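Local coordinates for protein SAM-dependent O-methyltransferase (Leptospira interrogans, PDB 2HNK) that probably transfers methyl groups from S-adenosylmethionine to substrate oxygens, and binds the demethylated cofactor S-adenosyl-L-homocysteine, at residues 158-163 and 202-207; 176-181 and 223-228; 63-68 and 146-151. All coordinates share one frame; numbering follows the deposited sequence.

How the contacts relate
Contacts 2 and 3 lie in the buried sheet and share its middle: strand 148-153 is bonded to strand 63-67 in contact 3 and, through Phe151, to strand 175-180, which contact 2 pairs with strand 225-230. Backbone hydrogen bonds carry both, parallel in contact 3 and antiparallel in contact 2. Contact 1 is only partly buried and joins two helices lying on that sheet by apolar and aromatic packing; it sits directly on contact 2. The cofactor product links contacts 1 and 3, which meet it through Tyr163 and Gly68 respectively, at opposite ends of the molecule.

Contact 1. Residues 158-163 and 202-207; sequences ENYPNY and RKFNEL. With SAH (S-adenosyl-L-homocysteine), chain O.
Along residues 202-207 of helix 196-210, the first to meet the start of helix 160-170 is Lys203, and it does so with its root alone: CB lies 4.1 Å from CG of Pro161, while the rest of the chain, bent at its third and fourth torsions, leads away. Phe204 follows and carries the contact. Its CG stands anti to the backbone N (chi1 173°), so the ring extends beside Tyr160, with CB of Phe204 3.7 Å from CB of Tyr160. The two rings form a T-shaped (edge-to-face) pair, their centroids 5.4 Å apart and their planes at 72°. Tyr160 supplies the edge: its CD2 sits over the Phe204 face, displaced toward the rim, 4.0 Å from Phe204 CG. Phe204 CD1 also lies 3.6 Å from the carbonyl O of Tyr160. On the sheet side, the Phe204 ring packs on Leu153, Leu177 and Ala179, so both helices lie on the same side of the central sheet. Asn205 starts away from the partner helix; its OD1 lies in plane at the Phe204 ring edge, and its ND2 bonds to Val182 O and to Tyr15 OH of the second subunit. One turn after Lys203, Leu207 closes the exposed flank, its CD1 3.8 Å from CB of Pro161. The helix-helix joint is thus apolar, in the manner of a Rossmann-like layer of helices over a sheet, and the polar tips serve other partners. Tyr160 OH goes to Asp180 O and Lys157 NZ. Tyr163 takes no part in the joint and turns its hydroxyl, bonded to Asp156 OD1, to within 3.1 Å of N6 of S-adenosyl-L-homocysteine, so helix 160-170 divides its chemistry between apolar packing and the adenine pocket.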
loop_
_atom_site.group_PDB
_atom_site.type_symbol
_atom_site.label_atom_id
_atom_site.label_comp_id
_atom_site.label_asym_id
_atom_site.label_seq_id
_atom_site.Cartn_x
_atom_site.Cartn_y
_atom_site.Cartn_z
ATOM N N GLU C 158 -6.274 -15.692 -17.250
ATOM C CA GLU C 158 -7.612 -16.156 -17.633
ATOM C C GLU C 158 -8.300 -16.882 -16.482
ATOM O O GLU C 158 -9.535 -16.939 -16.430
ATOM C CB GLU C 158 -7.542 -17.057 -18.863
ATOM C CG GLU C 158 -6.888 -18.391 -18.595
ATOM C CD GLU C 158 -6.606 -19.161 -19.856
ATOM O OE1 GLU C 158 -6.510 -18.530 -20.939
ATOM O OE2 GLU C 158 -6.465 -20.402 -19.756
ATOM N N ASN C 159 -7.495 -17.406 -15.554
ATOM C CA ASN C 159 -8.003 -18.085 -14.368
ATOM C C ASN C 159 -8.174 -17.243 -13.104
ATOM O O ASN C 159 -8.537 -17.788 -12.059
ATOM C CB ASN C 159 -7.169 -19.332 -14.064
ATOM C CG ASN C 159 -7.766 -20.595 -14.680
ATOM O OD1 ASN C 159 -8.980 -20.692 -14.861
ATOM N ND2 ASN C 159 -6.919 -21.563 -14.997
ATOM N N TYR C 160 -7.928 -15.930 -13.194
ATOM C CA TYR C 160 -8.065 -15.024 -12.043
ATOM C C TYR C 160 -9.440 -15.118 -11.361
ATOM O O TYR C 160 -9.497 -15.237 -10.131
ATOM C CB TYR C 160 -7.777 -13.568 -12.438
ATOM C CG TYR C 160 -6.343 -13.081 -12.303
ATOM C CD1 TYR C 160 -5.255 -13.931 -12.512
ATOM C CD2 TYR C 160 -6.078 -11.733 -12.001
ATOM C CE1 TYR C 160 -3.934 -13.465 -12.392
ATOM C CE2 TYR C 160 -4.764 -11.253 -11.890
ATOM C CZ TYR C 160 -3.701 -12.120 -12.090
ATOM O OH TYR C 160 -2.418 -11.646 -11.986
ATOM N N PRO C 161 -10.552 -15.060 -12.142
ATOM C CA PRO C 161 -11.859 -15.227 -11.483
ATOM C C PRO C 161 -12.071 -16.591 -10.808
ATOM O O PRO C 161 -12.915 -16.700 -9.930
ATOM C CB PRO C 161 -12.876 -15.003 -12.617
ATOM C CG PRO C 161 -12.122 -15.189 -13.876
ATOM C CD PRO C 161 -10.696 -14.828 -13.593
ATOM N N ASN C 162 -11.304 -17.609 -11.184
ATOM C CA ASN C 162 -11.390 -18.904 -10.507
ATOM C C ASN C 162 -10.522 -19.011 -9.256
ATOM O O ASN C 162 -10.861 -19.747 -8.321
ATOM C CB ASN C 162 -11.078 -20.041 -11.482
ATOM C CG ASN C 162 -12.009 -20.043 -12.681
ATOM O OD1 ASN C 162 -13.220 -19.894 -12.534
ATOM N ND2 ASN C 162 -11.446 -20.182 -13.871
ATOM N N TYR C 163 -9.404 -18.281 -9.232
ATOM C CA TYR C 163 -8.560 -18.238 -8.042
ATOM C C TYR C 163 -9.266 -17.502 -6.904
ATOM O O TYR C 163 -9.168 -17.896 -5.736
ATOM C CB TYR C 163 -7.198 -17.601 -8.357
ATOM C CG TYR C 163 -6.337 -18.446 -9.274
ATOM C CD1 TYR C 163 -5.969 -19.741 -8.906
ATOM C CD2 TYR C 163 -5.889 -17.957 -10.509
ATOM C CE1 TYR C 163 -5.180 -20.533 -9.736
ATOM C CE2 TYR C 163 -5.085 -18.741 -11.350
ATOM C CZ TYR C 163 -4.749 -20.034 -10.953
ATOM O OH TYR C 163 -3.977 -20.850 -11.753
ATOM N N ARG C 202 -10.626 -8.639 -16.346
ATOM C CA ARG C 202 -11.854 -7.824 -16.273
ATOM C C ARG C 202 -12.897 -8.416 -15.338
ATOM O O ARG C 202 -13.464 -7.704 -14.504
ATOM C CB ARG C 202 -12.501 -7.645 -17.650
ATOM C CG ARG C 202 -11.904 -6.564 -18.516
ATOM C CD ARG C 202 -12.906 -6.101 -19.579
ATOM N NE ARG C 202 -12.212 -5.460 -20.698
ATOM C CZ ARG C 202 -11.918 -6.062 -21.851
ATOM N NH1 ARG C 202 -12.271 -7.320 -22.073
ATOM N NH2 ARG C 202 -11.274 -5.398 -22.794
ATOM N N LYS C 203 -13.160 -9.712 -15.506
ATOM C CA LYS C 203 -14.089 -10.459 -14.657
ATOM C C LYS C 203 -13.652 -10.452 -13.199
ATOM O O LYS C 203 -14.476 -10.300 -12.298
ATOM C CB LYS C 203 -14.190 -11.910 -15.131
ATOM C CG LYS C 203 -15.039 -12.125 -16.364
ATOM C CD LYS C 203 -15.222 -13.613 -16.599
ATOM C CE LYS C 203 -16.669 -13.954 -16.907
ATOM N NZ LYS C 203 -17.024 -15.282 -16.315
ATOM N N PHE C 204 -12.356 -10.648 -12.976
ATOM C CA PHE C 204 -11.779 -10.564 -11.634
ATOM C C PHE C 204 -12.012 -9.180 -11.026
ATOM O O PHE C 204 -12.532 -9.079 -9.916
ATOM C CB PHE C 204 -10.286 -10.915 -11.667
ATOM C CG PHE C 204 -9.576 -10.697 -10.361
ATOM C CD1 PHE C 204 -9.548 -11.702 -9.394
ATOM C CD2 PHE C 204 -8.932 -9.491 -10.096
ATOM C CE1 PHE C 204 -8.898 -11.514 -8.184
ATOM C CE2 PHE C 204 -8.269 -9.284 -8.880
ATOM C CZ PHE C 204 -8.248 -10.303 -7.919
ATOM N N ASN C 205 -11.651 -8.120 -11.753
ATOM C CA ASN C 205 -11.833 -6.750 -11.243
ATOM C C ASN C 205 -13.286 -6.471 -10.892
ATOM O O ASN C 205 -13.582 -5.822 -9.894
ATOM C CB ASN C 205 -11.302 -5.697 -12.224
ATOM C CG ASN C 205 -9.783 -5.737 -12.371
ATOM O OD1 ASN C 205 -9.080 -6.327 -11.546
ATOM N ND2 ASN C 205 -9.275 -5.109 -13.422
ATOM N N GLU C 206 -14.180 -7.004 -11.719
ATOM C CA GLU C 206 -15.621 -6.856 -11.573
ATOM C C GLU C 206 -16.123 -7.592 -10.322
ATOM O O GLU C 206 -16.877 -7.021 -9.536
ATOM C CB GLU C 206 -16.284 -7.382 -12.852
ATOM C CG GLU C 206 -17.789 -7.233 -12.971
ATOM C CD GLU C 206 -18.312 -7.726 -14.342
ATOM O OE1 GLU C 206 -18.181 -8.951 -14.663
ATOM O OE2 GLU C 206 -18.854 -6.868 -15.092
ATOM N N LEU C 207 -15.691 -8.843 -10.139
ATOM C CA LEU C 207 -16.028 -9.634 -8.944
ATOM C C LEU C 207 -15.628 -8.925 -7.650
ATOM O O LEU C 207 -16.414 -8.840 -6.704
ATOM C CB LEU C 207 -15.332 -11.002 -8.981
ATOM C CG LEU C 207 -15.962 -12.167 -9.742
ATOM C CD1 LEU C 207 -14.958 -13.322 -9.867
ATOM C CD2 LEU C 207 -17.260 -12.632 -9.055
HETATM N N SAH O . 5.747 -13.444 -9.366
HETATM C CA SAH O . 6.717 -13.584 -10.496
HETATM C CB SAH O . 5.991 -13.429 -11.833
HETATM C CG SAH O . 4.952 -14.518 -12.112
HETATM S SD SAH O . 4.872 -14.855 -13.884
HETATM C C SAH O . 7.923 -12.635 -10.402
HETATM O O SAH O . 8.864 -12.720 -11.197
HETATM O OXT SAH O . 7.993 -11.767 -9.534
HETATM C "C5'" SAH O . 3.609 -16.146 -13.737
HETATM C "C4'" SAH O . 4.122 -17.522 -13.326
HETATM O "O4'" SAH O . 3.013 -18.337 -13.007
HETATM C "C3'" SAH O . 4.887 -18.230 -14.432
HETATM O "O3'" SAH O . 6.135 -18.638 -13.923
HETATM C "C2'" SAH O . 4.071 -19.455 -14.795
HETATM O "O2'" SAH O . 4.908 -20.580 -14.962
HETATM C "C1'" SAH O . 3.157 -19.620 -13.585
HETATM N N9 SAH O . 1.843 -20.223 -13.904
HETATM C C8 SAH O . 1.132 -20.173 -15.083
HETATM N N7 SAH O . -0.016 -20.879 -14.929
HETATM C C5 SAH O . -0.054 -21.375 -13.669
HETATM C C6 SAH O . -0.979 -22.158 -12.977
HETATM N N6 SAH O . -2.098 -22.569 -13.561
HETATM N N1 SAH O . -0.726 -22.520 -11.667
HETATM C C2 SAH O . 0.433 -22.105 -11.036
HETATM N N3 SAH O . 1.347 -21.329 -11.723
HETATM C C4 SAH O . 1.111 -20.973 -13.017
#

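Contact 2. Residues 176-181 and 223-228; sequences LLIADN and DGVSLV
The antiparallel strand that marks the class I methyltransferase sheet, a modified Rossmann fold, is strand 225-230, and here it runs beside strand 175-180. The axes of the short segments lie 4.8 Å apart at 164°. Leu177 with Val228 and Ala179 with Ser226 are hydrogen-bonded pairs, each closed by two backbone bonds; Leu177 N to Val228 O, at 2.7 Å, is the shortest, and Ala179 N to Ser226 O measures 2.9 Å. Between them Ile178 and Leu227 form a non-hydrogen-bonded pair. On the face of Ile178, Val225 and Leu227, CG2 of Ile178 and CG1 of Val225, both anti to their own backbone N, lie alongside at 3.6 Å; helix 46-59 packs on this face, Leu52 and Leu55 on Ile178 and Leu55 on Leu227. On the face of Leu177 and Ala179, CB of Leu177 meets CB of Val228 at 3.9 Å, and Val208 of helix 196-210 packs on Val228. Polar groups gather past the Ala179-Ser226 pair, toward Asn181 and Asp223. Asp180 has Glu48 and Asp154 as close acidic neighbours, which could raise its proton affinity. Asp154, Asp180 and Asn181 together resemble the Asp-Asp-Asn metal site of relatives such as catechol O-methyltransferase. A water bridges the segments: it donates to Asp180 OD1 at 2.7 Å and to Gly224 O, and accepts from Asp223 N. Asn181 OD1 takes a bond from Lys157 NZ, and Asp223 OD1 one from Asp185 N, so each side chain is gripped from outside as well. Their other ends meet: Asn181 ND2 donates almost straight (173°) to the anti lone pair of Asp223 OD2 at 2.9 Å, with the amide and carboxylate planes turned 65° apart.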
loop_
_atom_site.group_PDB
_atom_site.type_symbol
_atom_site.label_atom_id
_atom_site.label_comp_id
_atom_site.label_asym_id
_atom_site.label_seq_id
_atom_site.Cartn_x
_atom_site.Cartn_y
_atom_site.Cartn_z
ATOM N N LEU C 176 -5.256 -10.106 3.368
ATOM C CA LEU C 176 -5.014 -9.294 2.184
ATOM C C LEU C 176 -4.701 -10.115 0.929
ATOM O O LEU C 176 -3.841 -11.001 0.939
ATOM C CB LEU C 176 -3.868 -8.296 2.453
ATOM C CG LEU C 176 -3.446 -7.295 1.361
ATOM C CD1 LEU C 176 -4.570 -6.330 0.991
ATOM C CD2 LEU C 176 -2.204 -6.523 1.790
ATOM N N LEU C 177 -5.409 -9.803 -0.150
ATOM C CA LEU C 177 -5.043 -10.285 -1.475
ATOM C C LEU C 177 -4.366 -9.149 -2.227
ATOM O O LEU C 177 -4.905 -8.055 -2.342
ATOM C CB LEU C 177 -6.268 -10.787 -2.253
ATOM C CG LEU C 177 -6.181 -10.928 -3.789
ATOM C CD1 LEU C 177 -5.115 -11.930 -4.227
ATOM C CD2 LEU C 177 -7.547 -11.307 -4.390
ATOM N N ILE C 178 -3.170 -9.419 -2.719
ATOM C CA ILE C 178 -2.479 -8.488 -3.591
ATOM C C ILE C 178 -2.521 -9.077 -4.997
ATOM O O ILE C 178 -1.956 -10.133 -5.249
ATOM C CB ILE C 178 -1.013 -8.234 -3.122
ATOM C CG1 ILE C 178 -0.982 -7.810 -1.638
ATOM C CG2 ILE C 178 -0.347 -7.199 -4.013
ATOM C CD1 ILE C 178 0.410 -7.521 -1.091
ATOM N N ALA C 179 -3.218 -8.406 -5.900
ATOM C CA ALA C 179 -3.389 -8.920 -7.252
ATOM C C ALA C 179 -2.587 -8.129 -8.277
ATOM O O ALA C 179 -2.720 -6.908 -8.385
ATOM C CB ALA C 179 -4.878 -8.969 -7.629
ATOM N N ASP C 180 -1.757 -8.841 -9.024
ATOM C CA ASP C 180 -0.893 -8.247 -10.040
ATOM C C ASP C 180 -1.555 -8.181 -11.429
ATOM O O ASP C 180 -2.450 -8.971 -11.732
ATOM C CB ASP C 180 0.420 -9.041 -10.122
ATOM C CG ASP C 180 1.579 -8.203 -10.646
ATOM O OD1 ASP C 180 1.707 -7.037 -10.198
ATOM O OD2 ASP C 180 2.352 -8.707 -11.505
ATOM N N ASN C 181 -1.098 -7.236 -12.264
ATOM C CA ASN C 181 -1.506 -7.131 -13.682
ATOM C C ASN C 181 -2.968 -6.757 -13.926
ATOM O O ASN C 181 -3.511 -7.032 -15.000
ATOM C CB ASN C 181 -1.182 -8.424 -14.458
ATOM C CG ASN C 181 0.307 -8.696 -14.564
ATOM O OD1 ASN C 181 0.829 -9.614 -13.928
ATOM N ND2 ASN C 181 0.995 -7.903 -15.364
ATOM N N ASP C 223 1.857 -2.663 -13.560
ATOM C CA ASP C 223 0.770 -2.927 -14.508
ATOM C C ASP C 223 -0.595 -2.957 -13.804
ATOM O O ASP C 223 -1.522 -3.666 -14.229
ATOM C CB ASP C 223 1.042 -4.250 -15.235
ATOM C CG ASP C 223 0.125 -4.473 -16.432
ATOM O OD1 ASP C 223 -0.193 -3.501 -17.153
ATOM O OD2 ASP C 223 -0.278 -5.629 -16.638
ATOM N N GLY C 224 -0.713 -2.173 -12.728
ATOM C CA GLY C 224 -1.888 -2.177 -11.863
ATOM C C GLY C 224 -1.713 -3.199 -10.759
ATOM O O GLY C 224 -1.368 -4.352 -11.014
ATOM N N VAL C 225 -1.918 -2.767 -9.518
ATOM C CA VAL C 225 -1.881 -3.678 -8.374
ATOM C C VAL C 225 -3.095 -3.410 -7.486
ATOM O O VAL C 225 -3.261 -2.297 -6.969
ATOM C CB VAL C 225 -0.569 -3.550 -7.550
ATOM C CG1 VAL C 225 -0.576 -4.536 -6.401
ATOM C CG2 VAL C 225 0.673 -3.783 -8.422
ATOM N N SER C 226 -3.947 -4.423 -7.330
ATOM C CA SER C 226 -5.125 -4.309 -6.487
ATOM C C SER C 226 -4.847 -4.800 -5.100
ATOM O O SER C 226 -4.328 -5.900 -4.910
ATOM C CB SER C 226 -6.315 -5.073 -7.066
ATOM O OG SER C 226 -6.951 -4.300 -8.055
ATOM N N LEU C 227 -5.193 -3.965 -4.130
ATOM C CA LEU C 227 -5.133 -4.339 -2.729
ATOM C C LEU C 227 -6.547 -4.704 -2.335
ATOM O O LEU C 227 -7.429 -3.845 -2.307
ATOM C CB LEU C 227 -4.598 -3.174 -1.892
ATOM C CG LEU C 227 -3.197 -2.680 -2.292
ATOM C CD1 LEU C 227 -2.738 -1.539 -1.407
ATOM C CD2 LEU C 227 -2.177 -3.832 -2.283
ATOM N N VAL C 228 -6.762 -5.989 -2.079
ATOM C CA VAL C 228 -8.096 -6.520 -1.787
ATOM C C VAL C 228 -8.130 -7.101 -0.372
ATOM O O VAL C 228 -7.606 -8.192 -0.112
ATOM C CB VAL C 228 -8.529 -7.599 -2.822
ATOM C CG1 VAL C 228 -9.957 -8.040 -2.582
ATOM C CG2 VAL C 228 -8.374 -7.094 -4.243
HETATM O O HOH W 1 1.133 -5.044 -11.903
#

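Contact 3. Residues 63-68 and 146-151; sequences RIIEIG and SSIDLF. With SAH (S-adenosyl-L-homocysteine), chain O.
With CG anti to its carbonyl carbon (chi1 -63°), Asp149 swings its carboxylate to the start of strand 63-67, while Phe151, at an unusual chi1 of -94°, lays its ring alongside Ile65. The strands are the parallel neighbours 63-67 and 148-153 at the middle of the Rossmann-like sheet. Asp149 OD2 receives Arg63 N at 2.8 Å, from above the carboxylate plane, and Lys62 N as well; OD1 forms a salt bridge with Lys172. Where the chain turns at Asp149, Arg63 O accepts two successive N-H groups, Asp149 N at 2.9 Å and Leu150 N at 3.3 Å. Regular parallel pairing then follows, with Ile65 N bonded to Leu150 O at 3.0 Å. Ile64 CG2 touches Leu150 CD2 on the face that meets Phe78 of helix 73-81. The other face packs against helix 160-170: Ile65 CB makes a CH-pi contact over the Phe151 ring, 4.0 Å from its centroid, and CD1 of Ile67 reaches CD2 of the same ring obliquely at 3.6 Å. Ile148 crosses Ile65 at about a right angle, and their CD1 atoms are tight at 3.5 Å. Glu66 and Gly68 open the glycine-rich cofactor-binding motif of the family. Glu66 OE2 bonds to Ser74 OG, which is itself hydrogen-bonded to the cofactor product, and so acts from the second shell; Gly68 is in the first, its carbonyl O accepting from N of S-adenosyl-L-homocysteine at 3.0 Å.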
loop_
_atom_site.group_PDB
_atom_site.type_symbol
_atom_site.label_atom_id
_atom_site.label_comp_id
_atom_site.label_asym_id
_atom_site.label_seq_id
_atom_site.Cartn_x
_atom_site.Cartn_y
_atom_site.Cartn_z
ATOM N N ARG C 63 1.853 -15.829 7.285
ATOM C CA ARG C 63 1.625 -16.908 6.328
ATOM C C ARG C 63 1.167 -16.351 4.996
ATOM O O ARG C 63 0.058 -15.825 4.884
ATOM C CB ARG C 63 0.603 -17.925 6.862
ATOM C CG ARG C 63 1.062 -18.717 8.097
ATOM C CD ARG C 63 2.352 -19.506 7.829
ATOM N NE ARG C 63 2.771 -20.275 9.001
ATOM C CZ ARG C 63 3.649 -19.855 9.909
ATOM N NH1 ARG C 63 4.245 -18.672 9.792
ATOM N NH2 ARG C 63 3.948 -20.640 10.939
ATOM N N ILE C 64 2.030 -16.479 3.992
ATOM C CA ILE C 64 1.768 -15.943 2.655
ATOM C C ILE C 64 1.648 -17.071 1.624
ATOM O O ILE C 64 2.366 -18.064 1.704
ATOM C CB ILE C 64 2.892 -14.954 2.217
ATOM C CG1 ILE C 64 2.970 -13.763 3.188
ATOM C CG2 ILE C 64 2.684 -14.490 0.766
ATOM C CD1 ILE C 64 4.092 -12.795 2.895
ATOM N N ILE C 65 0.744 -16.917 0.661
ATOM C CA ILE C 65 0.749 -17.782 -0.521
ATOM C C ILE C 65 0.907 -16.952 -1.787
ATOM O O ILE C 65 0.121 -16.044 -2.041
ATOM C CB ILE C 65 -0.506 -18.680 -0.636
ATOM C CG1 ILE C 65 -0.615 -19.623 0.565
ATOM C CG2 ILE C 65 -0.484 -19.485 -1.951
ATOM C CD1 ILE C 65 -1.901 -20.443 0.583
ATOM N N GLU C 66 1.934 -17.279 -2.566
ATOM C CA GLU C 66 2.144 -16.680 -3.869
ATOM C C GLU C 66 1.672 -17.642 -4.955
ATOM O O GLU C 66 2.151 -18.772 -5.040
ATOM C CB GLU C 66 3.623 -16.315 -4.058
ATOM C CG GLU C 66 3.980 -15.871 -5.471
ATOM C CD GLU C 66 5.392 -15.352 -5.571
ATOM O OE1 GLU C 66 6.300 -16.120 -5.978
ATOM O OE2 GLU C 66 5.600 -14.181 -5.211
ATOM N N ILE C 67 0.727 -17.178 -5.773
ATOM C CA ILE C 67 0.212 -17.942 -6.903
ATOM C C ILE C 67 0.883 -17.416 -8.171
ATOM O O ILE C 67 0.464 -16.388 -8.737
ATOM C CB ILE C 67 -1.336 -17.826 -7.042
ATOM C CG1 ILE C 67 -2.057 -18.150 -5.719
ATOM C CG2 ILE C 67 -1.849 -18.745 -8.147
ATOM C CD1 ILE C 67 -3.423 -17.517 -5.612
ATOM N N GLY C 68 1.922 -18.118 -8.610
ATOM C CA GLY C 68 2.714 -17.684 -9.755
ATOM C C GLY C 68 4.026 -17.084 -9.307
ATOM O O GLY C 68 4.084 -15.926 -8.861
ATOM N N SER C 146 -9.532 -20.183 6.186
ATOM C CA SER C 146 -9.142 -19.118 7.120
ATOM C C SER C 146 -7.776 -19.317 7.760
ATOM O O SER C 146 -7.616 -19.129 8.961
ATOM C CB SER C 146 -10.209 -18.940 8.207
ATOM O OG SER C 146 -11.329 -18.256 7.678
ATOM N N SER C 147 -6.789 -19.696 6.963
ATOM C CA SER C 147 -5.464 -19.988 7.510
ATOM C C SER C 147 -4.354 -19.046 7.014
ATOM O O SER C 147 -3.248 -19.054 7.553
ATOM C CB SER C 147 -5.094 -21.447 7.213
ATOM O OG SER C 147 -5.138 -21.716 5.822
ATOM N N ILE C 148 -4.656 -18.237 5.996
ATOM C CA ILE C 148 -3.638 -17.429 5.318
ATOM C C ILE C 148 -3.764 -15.932 5.619
ATOM O O ILE C 148 -4.867 -15.385 5.674
ATOM C CB ILE C 148 -3.647 -17.693 3.777
ATOM C CG1 ILE C 148 -3.618 -19.208 3.485
ATOM C CG2 ILE C 148 -2.496 -16.971 3.078
ATOM C CD1 ILE C 148 -2.372 -19.963 4.007
ATOM N N ASP C 149 -2.623 -15.277 5.809
ATOM C CA ASP C 149 -2.602 -13.840 6.084
ATOM C C ASP C 149 -2.657 -13.001 4.818
ATOM O O ASP C 149 -3.367 -11.990 4.759
ATOM C CB ASP C 149 -1.341 -13.476 6.865
ATOM C CG ASP C 149 -1.287 -14.140 8.215
ATOM O OD1 ASP C 149 -2.338 -14.227 8.867
ATOM O OD2 ASP C 149 -0.197 -14.557 8.628
ATOM N N LEU C 150 -1.899 -13.427 3.811
ATOM C CA LEU C 150 -1.703 -12.625 2.619
ATOM C C LEU C 150 -1.521 -13.493 1.380
ATOM O O LEU C 150 -0.849 -14.526 1.421
ATOM C CB LEU C 150 -0.517 -11.665 2.813
ATOM C CG LEU C 150 -0.210 -10.602 1.753
ATOM C CD1 LEU C 150 0.438 -9.368 2.386
ATOM C CD2 LEU C 150 0.687 -11.154 0.653
ATOM N N PHE C 151 -2.139 -13.056 0.288
ATOM C CA PHE C 151 -1.984 -13.693 -1.009
ATOM C C PHE C 151 -1.368 -12.749 -2.017
ATOM O O PHE C 151 -1.698 -11.566 -2.041
ATOM C CB PHE C 151 -3.339 -14.120 -1.555
ATOM C CG PHE C 151 -3.702 -15.527 -1.247
ATOM C CD1 PHE C 151 -4.400 -15.841 -0.088
ATOM C CD2 PHE C 151 -3.371 -16.548 -2.130
ATOM C CE1 PHE C 151 -4.760 -17.162 0.189
ATOM C CE2 PHE C 151 -3.733 -17.867 -1.868
ATOM C CZ PHE C 151 -4.419 -18.174 -0.705
HETATM N N SAH O . 5.747 -13.444 -9.366
HETATM C CA SAH O . 6.717 -13.584 -10.496
HETATM C CB SAH O . 5.991 -13.429 -11.833
HETATM C CG SAH O . 4.952 -14.518 -12.112
HETATM S SD SAH O . 4.872 -14.855 -13.884
HETATM C C SAH O . 7.923 -12.635 -10.402
HETATM O O SAH O . 8.864 -12.720 -11.197
HETATM O OXT SAH O . 7.993 -11.767 -9.534
HETATM C "C5'" SAH O . 3.609 -16.146 -13.737
HETATM C "C4'" SAH O . 4.122 -17.522 -13.326
HETATM O "O4'" SAH O . 3.013 -18.337 -13.007
HETATM C "C3'" SAH O . 4.887 -18.230 -14.432
HETATM O "O3'" SAH O . 6.135 -18.638 -13.923
HETATM C "C2'" SAH O . 4.071 -19.455 -14.795
HETATM O "O2'" SAH O . 4.908 -20.580 -14.962
HETATM C "C1'" SAH O . 3.157 -19.620 -13.585
HETATM N N9 SAH O . 1.843 -20.223 -13.904
HETATM C C8 SAH O . 1.132 -20.173 -15.083
HETATM N N7 SAH O . -0.016 -20.879 -14.929
HETATM C C5 SAH O . -0.054 -21.375 -13.669
HETATM C C6 SAH O . -0.979 -22.158 -12.977
HETATM N N6 SAH O . -2.098 -22.569 -13.561
HETATM N N1 SAH O . -0.726 -22.520 -11.667
HETATM C C2 SAH O . 0.433 -22.105 -11.036
HETATM N N3 SAH O . 1.347 -21.329 -11.723
HETATM C C4 SAH O . 1.111 -20.973 -13.017
#